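Local structure of laccase (Botrytis aclada, 3SQR) at residues E446-Y451 with D471-A476; I307-D312 with C368-V373; V315-A320 with L347-S352; L285-I288 with P294-P297; L72-S77 with N119-H124. The protein couples the one-electron oxidation of phenolic substrates such as hydroquinone to the reduction of dioxygen to water at copper sites, probably in the degradation of lignin. All blocks are in the same frame, centred on the assembly; numbering follows the deposited sequence.

Interactions 3 and 4 lie in the second cupredoxin domain, 1 in the third and 5 in the first; interaction 2 joins the second to its connecting loop. Interactions 1 and 5 are buried and apolar: an aromatic pair beside two valines, and methyl packing between two sheets. Interaction 2 is buried but polar, built round a water, with the Gln309 side chain about 10 Å from a copper ion; Ile474 of interaction 1 packs on Val373 of interaction 2. Strand 310-316 carries 2 and 3 and its neighbour 285-290 carries 4, Tyr311 packing on Val287 and Val315 on Leu285. Interactions 3 and 4, partly buried, are crossed directly by hydrogen bonds from backbone N; in 2 water mediates.

Interaction 1 (E446-Y451 with D471-A476); sequences EEWVVY and DFFIVA
Trp448 points the far edge of its six-membered ring at Phe473, with CZ3 and CH2 each 3.4 Å from Phe473 CE1. The planes stand 78° apart and the two ring centroids are 5.0 Å apart, an offset edge-to-face pair in which the indole supplies the edge and the phenyl the face. In both residues CG lies beside the backbone N (chi1 -67° in Trp448, -68° in Phe473), which swings the two rings out from their strands to meet at about a right angle. Val384 packs against both residues. The two segments belong to one sheet of the third cupredoxin domain but are not paired in it: strand 509-515 runs between them, so the contact bridges over that strand. Further along, Val450 CG1 and Val475 CG2 meet tip to tip at 4.1 Å, above Ala513 and Ala511 of the intervening strand, and Phe491 packs on both valines. The backbone of 471-476 is irregular here. Ile474 centres an inverse gamma turn, closed by a weak bond from Val475 N to Phe473 O (3.0 Å), and Val475 with Ala476 forms a classic beta bulge opposite Ala511.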
# COMPACT_ATOMS: atom_id res chain seq x y z
N GLU A 446 20.19 6.29 -21.76
CA GLU A 446 19.33 5.45 -20.96
C GLU A 446 19.14 5.97 -19.47
O GLU A 446 19.76 5.53 -18.49
CB GLU A 446 19.77 3.99 -21.09
CG GLU A 446 19.80 3.55 -22.58
N GLU A 447 18.23 6.92 -19.38
CA GLU A 447 17.84 7.54 -18.11
C GLU A 447 16.71 6.75 -17.46
O GLU A 447 16.30 7.09 -16.38
CB GLU A 447 17.32 8.96 -18.34
CG GLU A 447 18.26 9.88 -19.17
CD GLU A 447 17.76 11.31 -19.22
OE1 GLU A 447 16.54 11.50 -19.50
OE2 GLU A 447 18.60 12.24 -18.99
N TRP A 448 16.17 5.79 -18.20
CA TRP A 448 15.09 4.93 -17.70
C TRP A 448 15.58 3.54 -17.45
O TRP A 448 16.58 3.06 -18.05
CB TRP A 448 13.94 4.87 -18.69
CG TRP A 448 13.26 6.12 -18.84
CD1 TRP A 448 13.68 7.21 -19.53
CD2 TRP A 448 11.96 6.44 -18.31
NE1 TRP A 448 12.74 8.20 -19.46
CE2 TRP A 448 11.69 7.78 -18.68
CE3 TRP A 448 11.04 5.77 -17.53
CZ2 TRP A 448 10.51 8.42 -18.34
CZ3 TRP A 448 9.87 6.40 -17.18
CH2 TRP A 448 9.61 7.72 -17.59
N VAL A 449 14.89 2.87 -16.51
CA VAL A 449 15.05 1.46 -16.31
C VAL A 449 13.72 0.76 -16.54
O VAL A 449 12.70 1.30 -16.15
CB VAL A 449 15.60 1.11 -14.91
CG1 VAL A 449 14.76 1.71 -13.79
CG2 VAL A 449 15.67 -0.40 -14.76
N VAL A 450 13.75 -0.36 -17.27
CA VAL A 450 12.62 -1.31 -17.30
C VAL A 450 13.05 -2.49 -16.45
O VAL A 450 14.12 -3.12 -16.63
CB VAL A 450 12.21 -1.77 -18.67
CG1 VAL A 450 11.20 -2.98 -18.56
CG2 VAL A 450 11.60 -0.65 -19.44
N TYR A 451 12.26 -2.74 -15.41
CA TYR A 451 12.53 -3.80 -14.49
C TYR A 451 11.48 -4.85 -14.77
O TYR A 451 10.26 -4.58 -14.73
CB TYR A 451 12.41 -3.31 -13.04
CG TYR A 451 12.60 -4.39 -12.03
CD1 TYR A 451 13.84 -4.93 -11.77
CD2 TYR A 451 11.51 -4.86 -11.28
CE1 TYR A 451 14.01 -5.89 -10.82
CE2 TYR A 451 11.69 -5.84 -10.34
CZ TYR A 451 12.93 -6.35 -10.10
OH TYR A 451 13.08 -7.34 -9.15
N ASP A 471 6.77 6.38 -8.91
CA ASP A 471 5.69 5.77 -9.69
C ASP A 471 6.32 5.04 -10.86
O ASP A 471 7.25 5.56 -11.46
CB ASP A 471 4.75 6.76 -10.29
CG ASP A 471 3.84 7.43 -9.27
OD1 ASP A 471 3.67 6.94 -8.17
OD2 ASP A 471 3.27 8.42 -9.65
N PHE A 472 5.83 3.84 -11.15
CA PHE A 472 6.33 3.11 -12.31
C PHE A 472 5.33 3.09 -13.42
O PHE A 472 4.15 3.37 -13.20
CB PHE A 472 6.81 1.72 -11.95
CG PHE A 472 5.77 0.88 -11.27
CD1 PHE A 472 4.60 0.52 -11.91
CD2 PHE A 472 5.98 0.45 -9.99
CE1 PHE A 472 3.67 -0.25 -11.23
CE2 PHE A 472 5.07 -0.36 -9.32
CZ PHE A 472 3.93 -0.68 -9.93
N PHE A 473 5.81 2.71 -14.60
CA PHE A 473 4.97 2.60 -15.79
C PHE A 473 4.83 1.13 -16.07
O PHE A 473 5.84 0.39 -16.11
CB PHE A 473 5.73 3.26 -16.94
CG PHE A 473 5.87 4.74 -16.82
CD1 PHE A 473 6.67 5.35 -15.89
CD2 PHE A 473 5.18 5.56 -17.70
CE1 PHE A 473 6.80 6.76 -15.86
CE2 PHE A 473 5.32 6.92 -17.66
CZ PHE A 473 6.08 7.51 -16.76
N ILE A 474 3.60 0.65 -16.19
CA ILE A 474 3.37 -0.76 -16.46
C ILE A 474 3.51 -0.97 -17.97
O ILE A 474 2.54 -0.80 -18.71
CB ILE A 474 2.03 -1.18 -15.99
CG1 ILE A 474 1.83 -0.83 -14.50
CG2 ILE A 474 1.84 -2.67 -16.27
CD1 ILE A 474 0.48 -1.42 -13.91
N VAL A 475 4.72 -1.25 -18.40
CA VAL A 475 4.97 -1.45 -19.84
C VAL A 475 4.46 -2.83 -20.33
O VAL A 475 4.12 -3.02 -21.50
CB VAL A 475 6.37 -1.12 -20.24
CG1 VAL A 475 6.66 0.41 -19.78
CG2 VAL A 475 7.43 -2.08 -19.75
N ALA A 476 4.31 -3.75 -19.40
CA ALA A 476 3.74 -5.08 -19.69
C ALA A 476 3.30 -5.72 -18.38
O ALA A 476 4.00 -5.70 -17.37
CB ALA A 476 4.79 -5.98 -20.35

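Interaction 2 (I307-D312 with C368-V373); sequences IGQRYD and CEDEPV
Where the chain enters strand 310-316 in the second cupredoxin domain, Gln309 and Tyr311 meet the long connection leading on to the third domain at Asp370 and Glu371; the side chain of Gln309 lies about 10 Å from a bound copper ion. One ordered water ties the two segments together. It donates to Gln309 OE1 (2.7 Å), accepts from Tyr311 OH at 2.6 Å in the plane of the ring, and accepts from Glu371 N at 3.0 Å. Gln309 OE1 also takes Gly306 N, and Tyr311 OH has a second partner in Arg499 NH1. The Gln309 amide lies 41° from the Asp370 carboxylate plane, with Gln309 NE2 3.2 Å from Asp370 OD2; NE2 is bonded to Val501 O and OD2 to Ala503 N. Tyr311 OH also rests against the bend of Glu371, 3.5 Å from CG, while that carboxylate turns off to Tyr298 and Arg365. Around them, strand 303-305 packs on Tyr311 and Glu371, strand 285-290 borders the tyrosine ring, and strand 501-504 of the third domain supplies the partners of the amide and carboxylate.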
# COMPACT_ATOMS: atom_id res chain seq x y z
N ILE A 307 -3.29 -5.66 -2.95
CA ILE A 307 -2.85 -5.12 -1.68
C ILE A 307 -1.96 -3.91 -1.88
O ILE A 307 -0.99 -3.95 -2.62
CB ILE A 307 -2.10 -6.12 -0.80
CG1 ILE A 307 -2.97 -7.34 -0.50
CG2 ILE A 307 -1.74 -5.42 0.55
CD1 ILE A 307 -2.19 -8.46 0.13
N GLY A 308 -2.30 -2.84 -1.24
CA GLY A 308 -1.54 -1.60 -1.32
C GLY A 308 -1.97 -0.68 -2.45
O GLY A 308 -1.60 0.51 -2.42
N GLN A 309 -2.78 -1.22 -3.36
CA GLN A 309 -3.42 -0.42 -4.38
C GLN A 309 -4.53 0.47 -3.83
O GLN A 309 -5.21 0.09 -2.86
CB GLN A 309 -3.98 -1.29 -5.49
CG GLN A 309 -2.95 -1.92 -6.31
CD GLN A 309 -3.49 -2.57 -7.56
OE1 GLN A 309 -4.58 -3.13 -7.54
NE2 GLN A 309 -2.69 -2.60 -8.61
N ARG A 310 -4.72 1.64 -4.48
CA ARG A 310 -5.76 2.57 -4.19
C ARG A 310 -6.45 2.82 -5.46
O ARG A 310 -5.83 2.74 -6.51
CB ARG A 310 -5.27 3.93 -3.63
CG ARG A 310 -4.69 3.81 -2.26
CD ARG A 310 -3.27 3.36 -2.29
NE ARG A 310 -2.43 4.41 -2.81
CZ ARG A 310 -1.23 4.22 -3.38
NH1 ARG A 310 -0.76 3.02 -3.62
NH2 ARG A 310 -0.53 5.29 -3.75
N TYR A 311 -7.74 3.07 -5.35
CA TYR A 311 -8.50 3.66 -6.45
C TYR A 311 -9.36 4.73 -5.88
O TYR A 311 -9.97 4.56 -4.80
CB TYR A 311 -9.35 2.61 -7.13
CG TYR A 311 -8.59 1.68 -8.02
CD1 TYR A 311 -8.24 2.05 -9.31
CD2 TYR A 311 -8.17 0.45 -7.55
CE1 TYR A 311 -7.56 1.19 -10.12
CE2 TYR A 311 -7.50 -0.43 -8.37
CZ TYR A 311 -7.19 -0.06 -9.65
OH TYR A 311 -6.54 -0.90 -10.44
N ASP A 312 -9.55 5.77 -6.67
CA ASP A 312 -10.49 6.79 -6.34
C ASP A 312 -11.60 6.56 -7.37
O ASP A 312 -11.33 6.40 -8.57
CB ASP A 312 -9.98 8.20 -6.50
CG ASP A 312 -9.04 8.63 -5.41
OD1 ASP A 312 -7.92 8.17 -5.50
OD2 ASP A 312 -9.41 9.41 -4.51
N CYS A 368 -7.77 -12.74 -9.62
CA CYS A 368 -6.76 -12.06 -8.76
C CYS A 368 -6.00 -11.02 -9.55
O CYS A 368 -4.97 -10.55 -9.11
CB CYS A 368 -5.83 -13.06 -8.11
SG CYS A 368 -6.71 -14.45 -7.39
N GLU A 369 -6.53 -10.68 -10.71
CA GLU A 369 -5.91 -9.69 -11.58
C GLU A 369 -6.01 -8.30 -11.02
O GLU A 369 -6.82 -8.01 -10.09
CB GLU A 369 -6.56 -9.73 -12.97
CG GLU A 369 -6.44 -11.10 -13.55
CD GLU A 369 -6.81 -11.19 -15.00
OE1 GLU A 369 -6.99 -10.15 -15.67
OE2 GLU A 369 -6.98 -12.34 -15.42
N ASP A 370 -5.25 -7.41 -11.64
CA ASP A 370 -5.49 -6.01 -11.48
C ASP A 370 -6.57 -5.61 -12.50
O ASP A 370 -6.96 -6.42 -13.39
CB ASP A 370 -4.24 -5.16 -11.76
CG ASP A 370 -3.16 -5.29 -10.69
OD1 ASP A 370 -3.40 -5.83 -9.60
OD2 ASP A 370 -2.05 -4.73 -10.91
N GLU A 371 -7.00 -4.35 -12.40
CA GLU A 371 -7.82 -3.77 -13.47
C GLU A 371 -7.08 -3.89 -14.79
O GLU A 371 -5.85 -3.88 -14.85
CB GLU A 371 -8.23 -2.33 -13.18
CG GLU A 371 -9.32 -2.20 -12.16
CD GLU A 371 -10.62 -2.74 -12.66
OE1 GLU A 371 -11.12 -2.17 -13.63
OE2 GLU A 371 -11.13 -3.72 -12.10
N PRO A 372 -7.85 -4.02 -15.88
CA PRO A 372 -7.11 -4.28 -17.11
C PRO A 372 -6.21 -3.09 -17.50
O PRO A 372 -6.64 -1.95 -17.38
CB PRO A 372 -8.23 -4.47 -18.15
CG PRO A 372 -9.48 -4.65 -17.42
CD PRO A 372 -9.31 -4.03 -16.06
N VAL A 373 -5.02 -3.36 -18.03
CA VAL A 373 -4.15 -2.25 -18.42
C VAL A 373 -4.80 -1.26 -19.33
O VAL A 373 -4.60 -0.03 -19.19
CB VAL A 373 -2.80 -2.73 -18.99
CG1 VAL A 373 -1.95 -3.39 -17.87
CG2 VAL A 373 -3.00 -3.70 -20.17
O HOH W 1 -6.18 -3.32 -9.70

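Interaction 3 (V315-A320 with L347-S352); sequences VEANAA and LRYDSS. With SO4 (sulfate ion), chain M.
Ala317 and Tyr349 come within 8.1 Å at their CA atoms where strands 310-316 and 344-348, from the two different sheets of the second cupredoxin domain, run out into loops; Ala317 centres an inverse gamma turn. Tyr349 spans the gap. With CG beside the backbone N (chi1 -83°), its ring reaches across and sets the hydroxyl into the bend of 317-319. There OH accepts a hydrogen bond from Ala319 N (3.2 Å, 159° at the hydrogen), and His283 NE2 is a second partner of the same oxygen. Ala317 C lies at the ring edge in its plane, and Ala317 CB is 3.6 Å from Tyr349 CE2. Ala319 CB also touches the hydroxyl, 3.6 Å from Tyr349 OH, and Ala320 O sits over one face of the ring, offset toward the rim. The neighbouring Arg348 holds a sulfate, probably from the crystallisation liquor, which Lys251 also binds: the guanidinium meets it edge-on, NH2 reaching O3 at 2.8 Å and NE bonding both O3 and O4.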
# COMPACT_ATOMS: atom_id res chain seq x y z
N VAL A 315 -19.07 7.92 -7.33
CA VAL A 315 -20.31 7.13 -7.40
C VAL A 315 -21.44 8.17 -7.30
O VAL A 315 -21.50 8.95 -6.33
CB VAL A 315 -20.47 6.12 -6.32
CG1 VAL A 315 -21.76 5.29 -6.63
CG2 VAL A 315 -19.29 5.17 -6.29
N GLU A 316 -22.31 8.14 -8.30
CA GLU A 316 -23.52 8.97 -8.28
C GLU A 316 -24.66 8.15 -7.70
O GLU A 316 -24.86 6.98 -8.09
CB GLU A 316 -23.84 9.51 -9.69
CG GLU A 316 -25.07 10.34 -9.69
CD GLU A 316 -25.26 11.01 -11.02
OE1 GLU A 316 -24.98 10.35 -12.04
OE2 GLU A 316 -25.68 12.20 -11.03
N ALA A 317 -25.29 8.75 -6.70
CA ALA A 317 -26.33 8.16 -5.91
C ALA A 317 -27.63 8.35 -6.75
O ALA A 317 -28.51 9.09 -6.37
CB ALA A 317 -26.45 8.86 -4.58
N ASN A 318 -27.69 7.63 -7.85
CA ASN A 318 -28.80 7.74 -8.82
C ASN A 318 -29.68 6.48 -8.84
O ASN A 318 -30.35 6.21 -9.84
CB ASN A 318 -28.27 8.00 -10.24
CG ASN A 318 -27.30 6.93 -10.75
OD1 ASN A 318 -26.96 5.95 -10.07
ND2 ASN A 318 -26.84 7.13 -11.98
N ALA A 319 -29.61 5.66 -7.80
CA ALA A 319 -30.46 4.47 -7.71
C ALA A 319 -31.75 4.78 -6.95
O ALA A 319 -31.91 5.82 -6.27
CB ALA A 319 -29.71 3.26 -7.05
N ALA A 320 -32.70 3.83 -7.11
CA ALA A 320 -33.88 3.83 -6.27
C ALA A 320 -33.36 3.87 -4.85
O ALA A 320 -32.38 3.13 -4.54
CB ALA A 320 -34.67 2.53 -6.50
N LEU A 347 -24.77 0.22 1.99
CA LEU A 347 -25.07 1.51 1.50
C LEU A 347 -26.56 1.78 1.76
O LEU A 347 -27.36 0.95 1.41
CB LEU A 347 -24.86 1.53 0.01
CG LEU A 347 -25.18 2.88 -0.63
CD1 LEU A 347 -24.14 3.91 -0.25
CD2 LEU A 347 -25.23 2.71 -2.13
N ARG A 348 -26.86 2.90 2.39
CA ARG A 348 -28.27 3.34 2.68
C ARG A 348 -28.52 4.67 2.05
O ARG A 348 -27.70 5.60 2.14
CB ARG A 348 -28.47 3.45 4.16
CG ARG A 348 -28.16 2.18 4.92
CD ARG A 348 -28.72 2.33 6.31
NE ARG A 348 -28.40 1.24 7.19
CZ ARG A 348 -28.91 0.02 7.09
NH1 ARG A 348 -29.78 -0.30 6.14
NH2 ARG A 348 -28.54 -0.88 7.96
N TYR A 349 -29.70 4.82 1.43
CA TYR A 349 -30.15 6.14 0.99
C TYR A 349 -30.99 6.76 2.06
O TYR A 349 -31.29 7.96 2.02
CB TYR A 349 -30.95 6.01 -0.31
CG TYR A 349 -30.15 5.95 -1.60
CD1 TYR A 349 -29.40 4.83 -1.93
CD2 TYR A 349 -30.11 7.03 -2.47
CE1 TYR A 349 -28.68 4.77 -3.09
CE2 TYR A 349 -29.40 6.96 -3.68
CZ TYR A 349 -28.68 5.83 -3.95
OH TYR A 349 -27.98 5.70 -5.10
N ASP A 350 -31.39 5.95 3.02
CA ASP A 350 -32.10 6.46 4.17
C ASP A 350 -31.40 5.89 5.39
O ASP A 350 -31.50 4.70 5.70
CB ASP A 350 -33.57 6.02 4.10
CG ASP A 350 -34.34 6.37 5.36
OD1 ASP A 350 -33.79 7.03 6.26
OD2 ASP A 350 -35.54 5.97 5.44
N SER A 351 -30.71 6.77 6.09
CA SER A 351 -29.81 6.42 7.21
C SER A 351 -30.57 5.87 8.40
O SER A 351 -29.96 5.24 9.29
CB SER A 351 -28.95 7.63 7.64
OG SER A 351 -29.72 8.75 8.11
N SER A 352 -31.88 6.12 8.43
CA SER A 352 -32.72 5.62 9.49
C SER A 352 -33.16 4.18 9.23
O SER A 352 -33.66 3.52 10.14
CB SER A 352 -33.91 6.56 9.69
OG SER A 352 -34.89 6.27 8.73
S SO4 M . -26.43 1.58 10.40
O1 SO4 M . -27.12 1.53 11.68
O2 SO4 M . -24.99 1.69 10.67
O3 SO4 M . -26.66 0.35 9.65
O4 SO4 M . -26.91 2.74 9.64

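Interaction 4 (L285-I288 with P294-P297); sequences LTVI and PIVP
Ile288 O accepts a nearly straight hydrogen bond from Ile295 N (3.0 Å, 170° at the hydrogen), although the donor stands well above the carbonyl plane and not on a lone pair. One residue earlier, Pro297 CA makes a CA-H...O contact to Val287 O at 3.1 Å, and Val287 also pairs through the backbone with Tyr298. Side chains then fill in round these backbone contacts. Ile295 CG1 occupies the crowded position between its own N and carbonyl carbon (chi1 61°), which lays the chain back across the other strand: Ile295 CG1 packs 3.6 Å from Ile288 C, and Ile295 CD1 lies 3.8 Å from Val287 CG1. Two methyls of the other strand touch the Pro297 ring, its CB 3.7 Å from Thr286 CG2 and its CG 4.1 Å from Ile288 CG2. These are the arms of the beta hairpin 285-290/293-300, whose second arm is the outermost strand of its sheet in the second cupredoxin domain. The short segments 285-288 and 294-297 run at 138° to each other, well off antiparallel. In the next shell, Thr190 OG1 is hydrogen-bonded to both Ile288 O and Ile295 O, and Thr190 also touches Pro297. On the inner flank strand 310-316 pairs with the first arm, Ile288 resting on Asp312 and Ile314, and Val287 on Tyr311. Trp58 and Tyr162 touch Pro294.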
# COMPACT_ATOMS: atom_id res chain seq x y z
N LEU A 285 -19.28 2.53 -10.73
CA LEU A 285 -18.10 3.22 -10.25
C LEU A 285 -17.45 3.93 -11.41
O LEU A 285 -17.13 3.29 -12.40
CB LEU A 285 -17.13 2.21 -9.66
CG LEU A 285 -17.65 1.18 -8.65
CD1 LEU A 285 -16.47 0.25 -8.26
CD2 LEU A 285 -18.25 1.77 -7.38
N THR A 286 -17.21 5.22 -11.28
CA THR A 286 -16.37 5.94 -12.23
C THR A 286 -14.97 6.08 -11.61
O THR A 286 -14.77 6.81 -10.66
CB THR A 286 -16.91 7.28 -12.54
OG1 THR A 286 -18.18 7.11 -13.19
CG2 THR A 286 -15.98 8.00 -13.51
N VAL A 287 -14.05 5.33 -12.17
CA VAL A 287 -12.70 5.24 -11.65
C VAL A 287 -11.91 6.48 -12.14
O VAL A 287 -11.79 6.72 -13.35
CB VAL A 287 -12.04 3.98 -12.07
CG1 VAL A 287 -10.67 3.78 -11.22
CG2 VAL A 287 -12.90 2.74 -11.91
N ILE A 288 -11.40 7.25 -11.19
CA ILE A 288 -10.71 8.50 -11.51
C ILE A 288 -9.25 8.59 -11.12
O ILE A 288 -8.60 9.55 -11.47
CB ILE A 288 -11.46 9.73 -11.00
CG1 ILE A 288 -11.65 9.77 -9.48
CG2 ILE A 288 -12.90 9.80 -11.67
CD1 ILE A 288 -11.73 11.17 -8.97
N PRO A 294 -3.94 10.31 -11.16
CA PRO A 294 -5.22 10.50 -11.79
C PRO A 294 -5.27 9.89 -13.19
O PRO A 294 -4.32 9.95 -13.94
CB PRO A 294 -5.32 12.03 -11.83
CG PRO A 294 -4.53 12.48 -10.72
CD PRO A 294 -3.36 11.61 -10.79
N ILE A 295 -6.40 9.24 -13.51
CA ILE A 295 -6.55 8.56 -14.78
C ILE A 295 -7.75 9.14 -15.50
O ILE A 295 -8.59 9.78 -14.92
CB ILE A 295 -6.72 7.02 -14.65
CG1 ILE A 295 -7.97 6.64 -13.86
CG2 ILE A 295 -5.45 6.37 -13.93
CD1 ILE A 295 -8.37 5.12 -13.97
N VAL A 296 -7.76 8.95 -16.81
CA VAL A 296 -8.95 9.25 -17.60
C VAL A 296 -10.09 8.42 -17.04
O VAL A 296 -9.99 7.21 -16.99
CB VAL A 296 -8.68 8.90 -19.06
CG1 VAL A 296 -9.98 9.18 -19.95
CG2 VAL A 296 -7.54 9.72 -19.49
N PRO A 297 -11.21 9.06 -16.69
CA PRO A 297 -12.26 8.27 -16.05
C PRO A 297 -12.82 7.14 -16.92
O PRO A 297 -12.97 7.30 -18.14
CB PRO A 297 -13.34 9.31 -15.76
CG PRO A 297 -12.59 10.63 -15.66
CD PRO A 297 -11.49 10.51 -16.65

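Interaction 5 (L72-S77 with N119-H124); sequences LSVENS and NGTSIH. With NAG (2-acetamido-2-deoxy-beta-D-glucopyranose), chain H; NAG (2-acetamido-2-deoxy-beta-D-glucopyranose), chain B; NAG (2-acetamido-2-deoxy-beta-D-glucopyranose), chain G.
The buried layer between the two sheets of the first cupredoxin domain is bridged where Val74 of strand 67-79 meets Thr121 and Ile123, at the entry to strand 123-125 of the other sheet. Val74 CG2 does the touching, meeting Thr121 CG2 tip to tip at 4.1 Å and Ile123 CD1 at 4.2 Å. Thr121 holds OG1 opposite its backbone N (chi1 -164°), where the hydroxyl bonds Gln174 OE1, leaving the methyl to face Val74. Leu116, Leu179, Val112 and Phe91 close in on the valine. Directly after Ile123, His124 probably ligates the type 2 copper; its ring is stacked on that of His468, and ND1 is bonded to Asp137 O. At the other end Asn76 and Asn119 each carry N-acetylglucosamine through ND2, and the acetyl methyl C8 of the Asn76 sugar lies 3.5 Å from Asn119 CG. No hydrogen bond crosses between the segments, so what joins them directly is methyl packing, close but without directional bonds, with the threonine hydroxyl spent on Gln174.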
# COMPACT_ATOMS: atom_id res chain seq x y z
N LEU A 72 2.26 11.14 16.35
CA LEU A 72 1.65 9.81 16.32
C LEU A 72 2.34 8.98 17.34
O LEU A 72 3.56 8.99 17.47
CB LEU A 72 1.80 9.11 14.96
CG LEU A 72 1.10 9.76 13.76
CD1 LEU A 72 1.36 9.05 12.44
CD2 LEU A 72 -0.37 9.82 14.07
N SER A 73 1.54 8.19 18.01
CA SER A 73 2.05 7.24 18.96
C SER A 73 1.71 5.84 18.50
O SER A 73 0.55 5.49 18.30
CB SER A 73 1.48 7.55 20.35
OG SER A 73 1.68 6.47 21.22
N VAL A 74 2.74 5.03 18.36
CA VAL A 74 2.58 3.64 18.01
C VAL A 74 2.30 2.88 19.28
O VAL A 74 3.14 2.86 20.18
CB VAL A 74 3.78 3.06 17.29
CG1 VAL A 74 3.64 1.56 17.07
CG2 VAL A 74 3.95 3.84 15.98
N GLU A 75 1.12 2.32 19.34
CA GLU A 75 0.62 1.74 20.58
C GLU A 75 0.21 0.32 20.53
O GLU A 75 -0.16 -0.24 19.52
CB GLU A 75 -0.56 2.57 21.08
CG GLU A 75 -0.24 4.03 21.10
CD GLU A 75 -1.11 4.87 21.98
OE1 GLU A 75 -2.33 4.60 22.11
OE2 GLU A 75 -0.53 5.82 22.54
N ASN A 76 0.29 -0.28 21.71
CA ASN A 76 -0.15 -1.61 21.94
C ASN A 76 -1.52 -1.56 22.57
O ASN A 76 -1.68 -1.09 23.69
CB ASN A 76 0.92 -2.28 22.81
CG ASN A 76 0.78 -3.77 22.82
OD1 ASN A 76 -0.25 -4.38 22.46
ND2 ASN A 76 1.87 -4.40 23.26
N SER A 77 -2.53 -1.96 21.81
CA SER A 77 -3.89 -1.67 22.11
C SER A 77 -4.78 -2.88 22.22
O SER A 77 -4.39 -4.03 21.94
CB SER A 77 -4.41 -0.80 20.94
OG SER A 77 -3.53 0.28 20.63
N ASN A 119 8.71 -4.36 20.17
CA ASN A 119 9.07 -4.26 18.76
C ASN A 119 9.67 -2.89 18.51
O ASN A 119 9.19 -1.90 19.09
CB ASN A 119 7.85 -4.31 17.79
CG ASN A 119 7.19 -5.63 17.61
OD1 ASN A 119 6.16 -5.67 16.99
ND2 ASN A 119 7.76 -6.72 18.12
N GLY A 120 10.66 -2.80 17.64
CA GLY A 120 10.95 -1.58 16.91
C GLY A 120 9.71 -1.26 16.05
O GLY A 120 8.80 -2.03 15.95
N THR A 121 9.79 -0.14 15.36
CA THR A 121 8.78 0.17 14.35
C THR A 121 9.42 1.15 13.35
O THR A 121 10.44 1.73 13.57
CB THR A 121 7.51 0.70 14.97
OG1 THR A 121 6.43 0.62 13.99
CG2 THR A 121 7.67 2.17 15.44
N SER A 122 8.73 1.40 12.26
CA SER A 122 9.28 2.20 11.20
C SER A 122 8.10 2.45 10.30
O SER A 122 7.50 1.49 9.88
CB SER A 122 10.27 1.39 10.40
OG SER A 122 10.89 2.26 9.49
N ILE A 123 7.81 3.71 10.00
CA ILE A 123 6.55 4.05 9.33
C ILE A 123 6.83 4.53 7.95
O ILE A 123 7.59 5.49 7.77
CB ILE A 123 5.80 5.13 10.08
CG1 ILE A 123 5.68 4.79 11.55
CG2 ILE A 123 4.36 5.39 9.43
CD1 ILE A 123 5.15 3.43 11.93
N HIS A 124 6.18 3.87 6.99
CA HIS A 124 6.27 4.16 5.59
C HIS A 124 4.98 4.91 5.11
O HIS A 124 3.89 4.65 5.52
CB HIS A 124 6.48 2.89 4.79
CG HIS A 124 6.34 3.07 3.31
ND1 HIS A 124 7.23 3.83 2.58
CD2 HIS A 124 5.48 2.52 2.42
CE1 HIS A 124 6.85 3.83 1.31
NE2 HIS A 124 5.81 3.02 1.18
C1 NAG H . 1.84 -5.80 23.39
C2 NAG H . 3.23 -6.36 23.45
C3 NAG H . 3.16 -7.85 23.73
C4 NAG H . 2.36 -8.15 25.00
C5 NAG H . 1.02 -7.46 24.85
C6 NAG H . 0.17 -7.69 26.11
C7 NAG H . 4.70 -5.39 21.81
C8 NAG H . 5.12 -5.46 20.38
N2 NAG H . 3.82 -6.25 22.13
O3 NAG H . 4.46 -8.34 23.79
O4 NAG H . 2.15 -9.55 25.07
O5 NAG H . 1.25 -6.06 24.67
O6 NAG H . 0.82 -7.04 27.18
O7 NAG H . 5.18 -4.56 22.57
C1 NAG B . 7.15 -8.00 17.97
C2 NAG B . 7.99 -9.24 17.80
C3 NAG B . 7.26 -10.57 17.69
C4 NAG B . 6.33 -10.68 18.87
C5 NAG B . 5.50 -9.38 19.02
C6 NAG B . 4.75 -9.31 20.33
C7 NAG B . 10.10 -8.39 16.86
C8 NAG B . 10.95 -8.44 15.61
N2 NAG B . 8.97 -9.11 16.76
O3 NAG B . 8.23 -11.60 17.62
O4 NAG B . 5.41 -11.72 18.75
O5 NAG B . 6.29 -8.22 19.04
O6 NAG B . 3.65 -8.44 20.17
O7 NAG B . 10.49 -7.75 17.83
C1 NAG G . -1.49 10.56 19.39
C2 NAG G . -1.79 12.04 19.44
C3 NAG G . -0.63 12.80 20.03
C4 NAG G . -0.33 12.24 21.39
C5 NAG G . -0.06 10.77 21.29
C6 NAG G . 0.24 10.13 22.65
C7 NAG G . -3.19 12.57 17.51
C8 NAG G . -3.15 12.97 16.06
N2 NAG G . -1.97 12.47 18.07
O3 NAG G . -1.03 14.11 20.18
O4 NAG G . 0.79 12.89 21.88
O5 NAG G . -1.19 10.09 20.73
O6 NAG G . -0.93 10.31 23.49
O7 NAG G . -4.26 12.34 18.08